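Local coordinates for protein mucin-like protocadherin (Homo sapiens, PDB 6OAE) that probably serves as a calcium-dependent adhesion molecule that joins neighbouring microvilli by pairing with CDHR2, this chain being its first two extracellular cadherin repeats, at residues Q4-N9 / L72-G77; P44-I49 / L56-D61; D61-S66 / N94-E99. All coordinates share one frame; numbering follows the deposited sequence.

In the fold
All three contacts belong to the first cadherin repeat or to its junction with the second. Contact 1 is buried near the far end of the repeat, where a disulfide ties the N-terminal segment to strand 67-76. Contact 2, partly buried, lies nearer the junction and joins the two arms of a hairpin by backbone, amide and apolar contacts; its I49 CD1 meets L72 CD2 of contact 1 at 4.0 Å. Contact 3 lies at the surface between the repeats, where carboxylates converge on calcium rather than on each other. D61 and the calcium of chain D belong to both contacts 2 and 3, whereas contacts 1 and 3 do not touch, their nearest atoms being about 15 Å apart.

Contact 1 (Q4-N9 / L72-G77); sequences QYCSVN and LLCQSG
C6 and C74 are joined by a disulfide that fastens the N-terminal segment of the first cadherin repeat, a Greek-key beta sandwich, to one of its long strands. C74 sits on strand 67-76, inside a four-stranded sheet, while residues 5-8 run extended in the loop ahead of strand 12-16. The two pieces pass in opposite directions, C6 facing C74 and V8 facing L72.

The covalent part comes first. The SG atoms are 2.0 Å apart, and the bridge twists in the left-handed sense, with a torsion of -100° about the S-S bond. Each cysteine holds its SG anti to its own carbonyl carbon (chi1 -88° for C6 and -76° for C74), which carries the sulfurs inward from both backbones until they meet. This sets the CA atoms of C6 and C74 6.4 Å apart.

No hydrogen bond runs between the two segments, so the bridge is not backed by strand pairing here. The backbones take their partners on other sides: S7 pairs with H29, and C74 with V81 and T82 of the neighbouring strand 79-91. Around the sulfurs, V36, Q34 and T82 pack against the C74 side chain.

The apolar part is lighter. Beyond the bridge the chains diverge, and the CA atoms of V8 and L72 are already 10.1 Å apart. Their side chains bridge the distance from both backbones. V8 also rests on V26 of the opposing sheet, and L72 is buried among I28, V36, L38 and L84, so the pair joins the edge of the sandwich core. The one point of touch between them is a pair of methyl groups, V8 CG1 and L72 CD1, at 4.2 Å.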
loop_
_atom_site.group_PDB
_atom_site.type_symbol
_atom_site.label_atom_id
_atom_site.label_comp_id
_atom_site.label_asym_id
_atom_site.label_seq_id
_atom_site.Cartn_x
_atom_site.Cartn_y
_atom_site.Cartn_z
ATOM N N GLN A 4 24.240 37.682 6.773
ATOM C CA GLN A 4 24.887 37.022 7.945
ATOM C C GLN A 4 23.920 36.036 8.606
ATOM O O GLN A 4 24.027 35.818 9.832
ATOM C CB GLN A 4 25.379 38.090 8.936
ATOM C CG GLN A 4 26.597 38.854 8.436
ATOM C CD GLN A 4 27.752 37.915 8.195
ATOM O OE1 GLN A 4 28.220 37.756 7.070
ATOM N NE2 GLN A 4 28.199 37.260 9.256
ATOM N N TYR A 5 23.019 35.447 7.820
ATOM C CA TYR A 5 22.086 34.390 8.277
ATOM C C TYR A 5 22.189 33.205 7.321
ATOM O O TYR A 5 22.194 33.432 6.110
ATOM C CB TYR A 5 20.640 34.886 8.338
ATOM C CG TYR A 5 20.358 35.861 9.454
ATOM C CD1 TYR A 5 20.642 35.550 10.781
ATOM C CD2 TYR A 5 19.790 37.099 9.184
ATOM C CE1 TYR A 5 20.385 36.453 11.806
ATOM C CE2 TYR A 5 19.524 38.008 10.194
ATOM C CZ TYR A 5 19.822 37.688 11.509
ATOM O OH TYR A 5 19.550 38.607 12.484
ATOM N N CYS A 6 22.267 31.999 7.876
ATOM C CA CYS A 6 22.137 30.722 7.137
ATOM C C CYS A 6 20.855 30.739 6.317
ATOM O O CYS A 6 19.865 31.248 6.834
ATOM C CB CYS A 6 22.010 29.533 8.067
ATOM S SG CYS A 6 23.597 28.839 8.570
ATOM N N SER A 7 20.899 30.184 5.107
ATOM C CA SER A 7 19.732 30.038 4.211
ATOM C C SER A 7 19.888 28.802 3.314
ATOM O O SER A 7 21.028 28.276 3.140
ATOM C CB SER A 7 19.521 31.279 3.390
ATOM O OG SER A 7 20.618 31.512 2.526
ATOM N N VAL A 8 18.753 28.361 2.803
ATOM C CA VAL A 8 18.599 27.371 1.713
ATOM C C VAL A 8 17.601 27.993 0.739
ATOM O O VAL A 8 16.676 28.719 1.218
ATOM C CB VAL A 8 18.146 26.000 2.244
ATOM C CG1 VAL A 8 19.195 25.422 3.174
ATOM C CG2 VAL A 8 16.780 26.038 2.949
ATOM N N ASN A 9 17.783 27.745 -0.550
ATOM C CA ASN A 9 16.897 28.248 -1.634
ATOM C C ASN A 9 15.661 27.348 -1.739
ATOM O O ASN A 9 14.712 27.760 -2.368
ATOM C CB ASN A 9 17.634 28.346 -2.971
ATOM C CG ASN A 9 17.829 27.019 -3.674
ATOM O OD1 ASN A 9 18.206 26.016 -3.059
ATOM N ND2 ASN A 9 17.592 26.998 -4.977
ATOM N N LEU A 72 18.402 22.091 10.812
ATOM C CA LEU A 72 19.733 22.656 10.517
ATOM C C LEU A 72 19.999 23.692 11.595
ATOM O O LEU A 72 19.226 24.660 11.650
ATOM C CB LEU A 72 19.779 23.297 9.130
ATOM C CG LEU A 72 19.197 22.481 7.976
ATOM C CD1 LEU A 72 19.671 23.037 6.654
ATOM C CD2 LEU A 72 19.541 21.013 8.096
ATOM N N LEU A 73 21.031 23.461 12.402
ATOM C CA LEU A 73 21.458 24.347 13.508
ATOM C C LEU A 73 22.645 25.140 12.999
ATOM O O LEU A 73 23.665 24.514 12.676
ATOM C CB LEU A 73 21.843 23.514 14.736
ATOM C CG LEU A 73 20.743 22.675 15.380
ATOM C CD1 LEU A 73 21.271 21.983 16.632
ATOM C CD2 LEU A 73 19.514 23.498 15.729
ATOM N N CYS A 74 22.517 26.467 12.924
ATOM C CA CYS A 74 23.592 27.366 12.439
ATOM C C CYS A 74 24.245 28.058 13.632
ATOM O O CYS A 74 23.671 29.027 14.136
ATOM C CB CYS A 74 23.038 28.332 11.419
ATOM S SG CYS A 74 22.786 27.499 9.836
ATOM N N GLN A 75 25.407 27.551 14.042
ATOM C CA GLN A 75 26.109 27.942 15.290
ATOM C C GLN A 75 27.363 28.754 14.954
ATOM O O GLN A 75 27.902 28.577 13.845
ATOM C CB GLN A 75 26.458 26.686 16.086
ATOM C CG GLN A 75 25.255 25.791 16.383
ATOM C CD GLN A 75 25.603 24.611 17.257
ATOM O OE1 GLN A 75 26.744 24.440 17.679
ATOM N NE2 GLN A 75 24.613 23.780 17.538
ATOM N N SER A 76 27.782 29.622 15.885
ATOM C CA SER A 76 29.041 30.419 15.847
ATOM C C SER A 76 29.742 30.249 17.193
ATOM O O SER A 76 29.198 30.744 18.200
ATOM C CB SER A 76 28.784 31.872 15.553
ATOM O OG SER A 76 30.002 32.606 15.536
ATOM N N GLY A 77 30.888 29.560 17.211
ATOM C CA GLY A 77 31.596 29.180 18.447
ATOM C C GLY A 77 30.757 28.268 19.338
ATOM O O GLY A 77 30.972 28.298 20.562
#

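Contact 2 (P44-I49 / L56-D61); sequences PFAFRI and LNVTPD. With CA (calcium ion), chain D.
R48 lays its extended side chain across the amide of N57 at about a right angle, with CG and CD each 3.3 Å from N57 OD1. Its CG stands between the backbone N and the carbonyl carbon (chi1 74°), and from there the chain brings the guanidinium edge-on to the amide. R48 NH1 donates to N57 OD1 at 2.7 Å, almost in line with the C=O bond, and the two flat groups are nearly coplanar, 11° apart. R48 NE also bonds to Q50 OE1 and F55 makes a cation-pi contact with R48, which together probably limit its rotation. Placing a leucine here would probably cost N57 OD1 its charged donor and leave the amide freer to turn.

The segments form the open end of beta hairpin 47-50/53-56 in the second sheet of the cadherin sandwich. F47 and L56 are its antiparallel non-hydrogen-bonded pair; side by side they point into the core, F47 CE1 4.0 Å from L56 CD2, with L68 touching both. Past the pair, N57 N donates to A46 O at 2.8 Å, nearly straight at 172°, and V58 CG1 sits 3.3 Å from F45 O. Farther along, D61 OD1 binds calcium at 2.4 Å.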
loop_
_atom_site.group_PDB
_atom_site.type_symbol
_atom_site.label_atom_id
_atom_site.label_comp_id
_atom_site.label_asym_id
_atom_site.label_seq_id
_atom_site.Cartn_x
_atom_site.Cartn_y
_atom_site.Cartn_z
ATOM N N PRO A 44 15.742 10.577 12.899
ATOM C CA PRO A 44 16.951 9.786 13.100
ATOM C C PRO A 44 17.343 8.975 11.851
ATOM O O PRO A 44 16.457 8.498 11.202
ATOM C CB PRO A 44 16.581 8.830 14.256
ATOM C CG PRO A 44 15.386 9.462 14.935
ATOM C CD PRO A 44 14.670 10.231 13.845
ATOM N N PHE A 45 18.641 8.867 11.560
ATOM C CA PHE A 45 19.204 7.935 10.551
ATOM C C PHE A 45 18.599 8.185 9.174
ATOM O O PHE A 45 18.148 7.188 8.480
ATOM C CB PHE A 45 18.889 6.493 10.927
ATOM C CG PHE A 45 19.479 6.055 12.233
ATOM C CD1 PHE A 45 20.810 5.700 12.308
ATOM C CD2 PHE A 45 18.696 5.961 13.368
ATOM C CE1 PHE A 45 21.355 5.279 13.512
ATOM C CE2 PHE A 45 19.247 5.548 14.568
ATOM C CZ PHE A 45 20.572 5.208 14.638
ATOM N N ALA A 46 18.550 9.448 8.782
ATOM C CA ALA A 46 17.936 9.871 7.503
ATOM C C ALA A 46 18.882 10.811 6.754
ATOM O O ALA A 46 19.082 10.594 5.548
ATOM C CB ALA A 46 16.585 10.491 7.760
ATOM N N PHE A 47 19.478 11.795 7.434
ATOM C CA PHE A 47 20.212 12.886 6.767
ATOM C C PHE A 47 21.663 12.919 7.201
ATOM O O PHE A 47 22.002 12.422 8.290
ATOM C CB PHE A 47 19.556 14.227 7.114
ATOM C CG PHE A 47 18.151 14.401 6.604
ATOM C CD1 PHE A 47 17.917 14.778 5.282
ATOM C CD2 PHE A 47 17.061 14.179 7.428
ATOM C CE1 PHE A 47 16.624 14.940 4.811
ATOM C CE2 PHE A 47 15.770 14.338 6.961
ATOM C CZ PHE A 47 15.548 14.725 5.651
ATOM N N ARG A 48 22.491 13.554 6.381
ATOM C CA ARG A 48 23.818 14.032 6.817
ATOM C C ARG A 48 24.077 15.366 6.155
ATOM O O ARG A 48 23.452 15.674 5.126
ATOM C CB ARG A 48 24.954 13.054 6.506
ATOM C CG ARG A 48 25.374 12.983 5.044
ATOM C CD ARG A 48 26.541 12.027 4.819
ATOM N NE ARG A 48 27.094 12.289 3.502
ATOM C CZ ARG A 48 26.582 11.851 2.359
ATOM N NH1 ARG A 48 25.498 11.086 2.338
ATOM N NH2 ARG A 48 27.165 12.177 1.225
ATOM N N ILE A 49 24.996 16.100 6.742
ATOM C CA ILE A 49 25.537 17.356 6.204
ATOM C C ILE A 49 27.029 17.148 6.033
ATOM O O ILE A 49 27.687 16.747 7.011
ATOM C CB ILE A 49 25.205 18.532 7.127
ATOM C CG1 ILE A 49 23.692 18.690 7.289
ATOM C CG2 ILE A 49 25.879 19.797 6.622
ATOM C CD1 ILE A 49 23.299 19.712 8.354
ATOM N N LEU A 56 20.370 12.923 1.851
ATOM C CA LEU A 56 19.628 11.731 2.330
ATOM C C LEU A 56 20.616 10.573 2.351
ATOM O O LEU A 56 21.246 10.384 1.310
ATOM C CB LEU A 56 18.497 11.384 1.352
ATOM C CG LEU A 56 17.096 11.862 1.670
ATOM C CD1 LEU A 56 16.146 11.426 0.568
ATOM C CD2 LEU A 56 16.626 11.332 3.016
ATOM N N ASN A 57 20.747 9.819 3.454
ATOM C CA ASN A 57 21.672 8.651 3.532
ATOM C C ASN A 57 20.922 7.356 3.218
ATOM O O ASN A 57 21.601 6.320 3.039
ATOM C CB ASN A 57 22.324 8.481 4.906
ATOM C CG ASN A 57 23.383 9.506 5.171
ATOM O OD1 ASN A 57 23.930 10.095 4.235
ATOM N ND2 ASN A 57 23.682 9.724 6.435
ATOM N N VAL A 58 19.596 7.421 3.151
ATOM C CA VAL A 58 18.709 6.223 3.124
ATOM C C VAL A 58 17.673 6.320 2.000
ATOM O O VAL A 58 17.372 7.436 1.495
ATOM C CB VAL A 58 18.047 6.041 4.496
ATOM C CG1 VAL A 58 19.091 5.804 5.581
ATOM C CG2 VAL A 58 17.170 7.216 4.865
ATOM N N THR A 59 17.158 5.160 1.619
ATOM C CA THR A 59 16.123 5.012 0.589
ATOM C C THR A 59 14.790 4.992 1.336
ATOM O O THR A 59 14.507 4.058 2.091
ATOM C CB THR A 59 16.442 3.817 -0.318
ATOM O OG1 THR A 59 17.537 4.188 -1.165
ATOM C CG2 THR A 59 15.261 3.435 -1.174
ATOM N N PRO A 60 13.931 6.019 1.169
ATOM C CA PRO A 60 12.693 6.112 1.937
ATOM C C PRO A 60 11.699 4.988 1.634
ATOM O O PRO A 60 11.751 4.404 0.538
ATOM C CB PRO A 60 12.049 7.431 1.481
ATOM C CG PRO A 60 13.153 8.179 0.805
ATOM C CD PRO A 60 14.080 7.136 0.242
ATOM N N ASP A 61 10.836 4.718 2.606
ATOM C CA ASP A 61 9.753 3.710 2.511
ATOM C C ASP A 61 8.489 4.359 3.059
ATOM O O ASP A 61 8.396 4.540 4.277
ATOM C CB ASP A 61 10.112 2.430 3.259
ATOM C CG ASP A 61 8.979 1.414 3.357
ATOM O OD1 ASP A 61 7.970 1.602 2.681
ATOM O OD2 ASP A 61 9.131 0.466 4.117
HETATM CA CA CA D . 7.323 0.732 0.542
HETATM O O HOH W 1 9.694 0.320 0.466
#

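Contact 3 (D61-S66 / N94-E99); sequences DYEEKS and NDNAPE. With CA (calcium ion), chain D; CA (calcium ion), chain C; CA (calcium ion), chain E.
E63 holds CG anti to its carbonyl carbon and then bends at chi2 (71°), while D95 tucks CG between its backbone N and carbonyl carbon (chi1 63°); the two turns bring the carboxylates past each other from opposite directions, their planes 54° apart. E63 OE1 and D95 OD1 come to 3.1 Å without a hydrogen bond, their like charges held together by metal. E63 OE1 bridges two calcium ions, 2.3 Å from that of chain D and 2.7 Å from that of chain C, and OE2 also grips the latter. D95 spans the same pair, OD1 on the calcium of chain C and OD2 on that of chain D, where OD2 also has N18 as a polar partner.

This is the calcium-binding linker between cadherin repeats: residues 61-63 form the DXE motif of the first repeat, and 94-96 end the DXNDN motif that leads into the second. E17 joins the ligands of both these ions. D61 OD1 binds the calcium of chain D and closes an Asx turn by accepting from E63 N at 3.0 Å, from above its carboxylate plane, which sets E63 beside D61. N96 faces E63 with its amide nearly perpendicular to the carboxylate; N96 ND2 makes a weak hydrogen bond of 3.3 Å to E63 OE1. N96 O turns to the third calcium, of chain E, at 2.3 Å, alongside N94 OD1 at 2.4 Å.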
loop_
_atom_site.group_PDB
_atom_site.type_symbol
_atom_site.label_atom_id
_atom_site.label_comp_id
_atom_site.label_asym_id
_atom_site.label_seq_id
_atom_site.Cartn_x
_atom_site.Cartn_y
_atom_site.Cartn_z
ATOM N N ASP A 61 10.836 4.718 2.606
ATOM C CA ASP A 61 9.753 3.710 2.511
ATOM C C ASP A 61 8.489 4.359 3.059
ATOM O O ASP A 61 8.396 4.540 4.277
ATOM C CB ASP A 61 10.112 2.430 3.259
ATOM C CG ASP A 61 8.979 1.414 3.357
ATOM O OD1 ASP A 61 7.970 1.602 2.681
ATOM O OD2 ASP A 61 9.131 0.466 4.117
ATOM N N TYR A 62 7.556 4.680 2.173
ATOM C CA TYR A 62 6.272 5.341 2.506
ATOM C C TYR A 62 5.502 4.572 3.601
ATOM O O TYR A 62 4.820 5.239 4.425
ATOM C CB TYR A 62 5.422 5.503 1.254
ATOM C CG TYR A 62 4.151 6.259 1.498
ATOM C CD1 TYR A 62 4.119 7.638 1.398
ATOM C CD2 TYR A 62 2.984 5.600 1.851
ATOM C CE1 TYR A 62 2.952 8.357 1.629
ATOM C CE2 TYR A 62 1.812 6.302 2.086
ATOM C CZ TYR A 62 1.797 7.682 1.977
ATOM O OH TYR A 62 0.638 8.370 2.210
ATOM N N GLU A 63 5.603 3.244 3.632
ATOM C CA GLU A 63 4.908 2.378 4.625
ATOM C C GLU A 63 5.592 2.464 6.012
ATOM O O GLU A 63 4.936 2.139 7.003
ATOM C CB GLU A 63 4.831 0.936 4.110
ATOM C CG GLU A 63 3.760 0.717 3.045
ATOM C CD GLU A 63 4.011 1.321 1.665
ATOM O OE1 GLU A 63 5.076 1.043 1.075
ATOM O OE2 GLU A 63 3.145 2.058 1.160
ATOM N N GLU A 64 6.860 2.876 6.090
ATOM C CA GLU A 64 7.602 3.025 7.372
ATOM C C GLU A 64 7.464 4.478 7.861
ATOM O O GLU A 64 7.120 4.667 9.045
ATOM C CB GLU A 64 9.043 2.553 7.159
ATOM C CG GLU A 64 9.944 2.665 8.384
ATOM C CD GLU A 64 10.844 3.889 8.437
ATOM O OE1 GLU A 64 11.290 4.366 7.356
ATOM O OE2 GLU A 64 11.111 4.369 9.563
ATOM N N LYS A 65 7.707 5.475 6.999
ATOM C CA LYS A 65 7.649 6.907 7.393
ATOM C C LYS A 65 7.517 7.766 6.135
ATOM O O LYS A 65 8.370 7.615 5.244
ATOM C CB LYS A 65 8.907 7.245 8.199
ATOM C CG LYS A 65 8.845 8.517 9.027
ATOM C CD LYS A 65 10.156 8.840 9.709
ATOM C CE LYS A 65 10.558 7.844 10.780
ATOM N NZ LYS A 65 9.698 7.956 11.982
ATOM N N SER A 66 6.490 8.621 6.069
ATOM C CA SER A 66 6.108 9.407 4.864
ATOM C C SER A 66 6.680 10.832 4.904
ATOM O O SER A 66 6.582 11.538 3.887
ATOM C CB SER A 66 4.613 9.434 4.719
ATOM O OG SER A 66 4.026 10.183 5.767
ATOM N N ASN A 94 3.150 2.009 -5.747
ATOM C CA ASN A 94 2.482 0.686 -5.670
ATOM C C ASN A 94 3.594 -0.364 -5.627
ATOM O O ASN A 94 3.952 -0.907 -6.695
ATOM C CB ASN A 94 1.473 0.506 -6.821
ATOM C CG ASN A 94 0.769 -0.831 -6.751
ATOM O OD1 ASN A 94 0.893 -1.525 -5.749
ATOM N ND2 ASN A 94 0.045 -1.198 -7.803
ATOM N N ASP A 95 4.156 -0.628 -4.443
ATOM C CA ASP A 95 5.347 -1.500 -4.272
ATOM C C ASP A 95 5.012 -2.760 -3.449
ATOM O O ASP A 95 5.954 -3.541 -3.167
ATOM C CB ASP A 95 6.530 -0.713 -3.676
ATOM C CG ASP A 95 6.338 -0.131 -2.289
ATOM O OD1 ASP A 95 5.182 0.103 -1.892
ATOM O OD2 ASP A 95 7.379 0.113 -1.586
ATOM N N ASN A 96 3.738 -2.970 -3.097
ATOM C CA ASN A 96 3.252 -4.128 -2.310
ATOM C C ASN A 96 2.161 -4.844 -3.107
ATOM O O ASN A 96 1.358 -4.166 -3.785
ATOM C CB ASN A 96 2.761 -3.697 -0.925
ATOM C CG ASN A 96 3.906 -3.228 -0.047
ATOM O OD1 ASN A 96 4.580 -4.035 0.582
ATOM N ND2 ASN A 96 4.132 -1.934 0.001
ATOM N N ALA A 97 2.156 -6.176 -3.050
ATOM C CA ALA A 97 1.150 -7.024 -3.729
ATOM C C ALA A 97 0.022 -7.305 -2.740
ATOM O O ALA A 97 0.253 -7.408 -1.528
ATOM C CB ALA A 97 1.781 -8.295 -4.248
ATOM N N PRO A 98 -1.243 -7.407 -3.202
ATOM C CA PRO A 98 -2.320 -7.833 -2.318
ATOM C C PRO A 98 -2.090 -9.316 -2.015
ATOM O O PRO A 98 -1.537 -10.030 -2.832
ATOM C CB PRO A 98 -3.609 -7.558 -3.114
ATOM C CG PRO A 98 -3.156 -7.608 -4.570
ATOM C CD PRO A 98 -1.716 -7.125 -4.561
ATOM N N GLU A 99 -2.494 -9.730 -0.819
ATOM C CA GLU A 99 -2.341 -11.117 -0.349
ATOM C C GLU A 99 -3.652 -11.563 0.274
ATOM O O GLU A 99 -4.196 -10.807 1.092
ATOM C CB GLU A 99 -1.220 -11.197 0.683
ATOM C CG GLU A 99 0.148 -10.958 0.096
ATOM C CD GLU A 99 1.238 -10.744 1.135
ATOM O OE1 GLU A 99 1.021 -11.124 2.297
ATOM O OE2 GLU A 99 2.292 -10.193 0.767
HETATM CA CA CA D . 7.323 0.732 0.542
HETATM CA CA CA C . 3.868 1.845 -1.187
HETATM CA CA CA E . -0.257 -2.557 -3.959
HETATM O O HOH W 1 9.694 0.320 0.466
#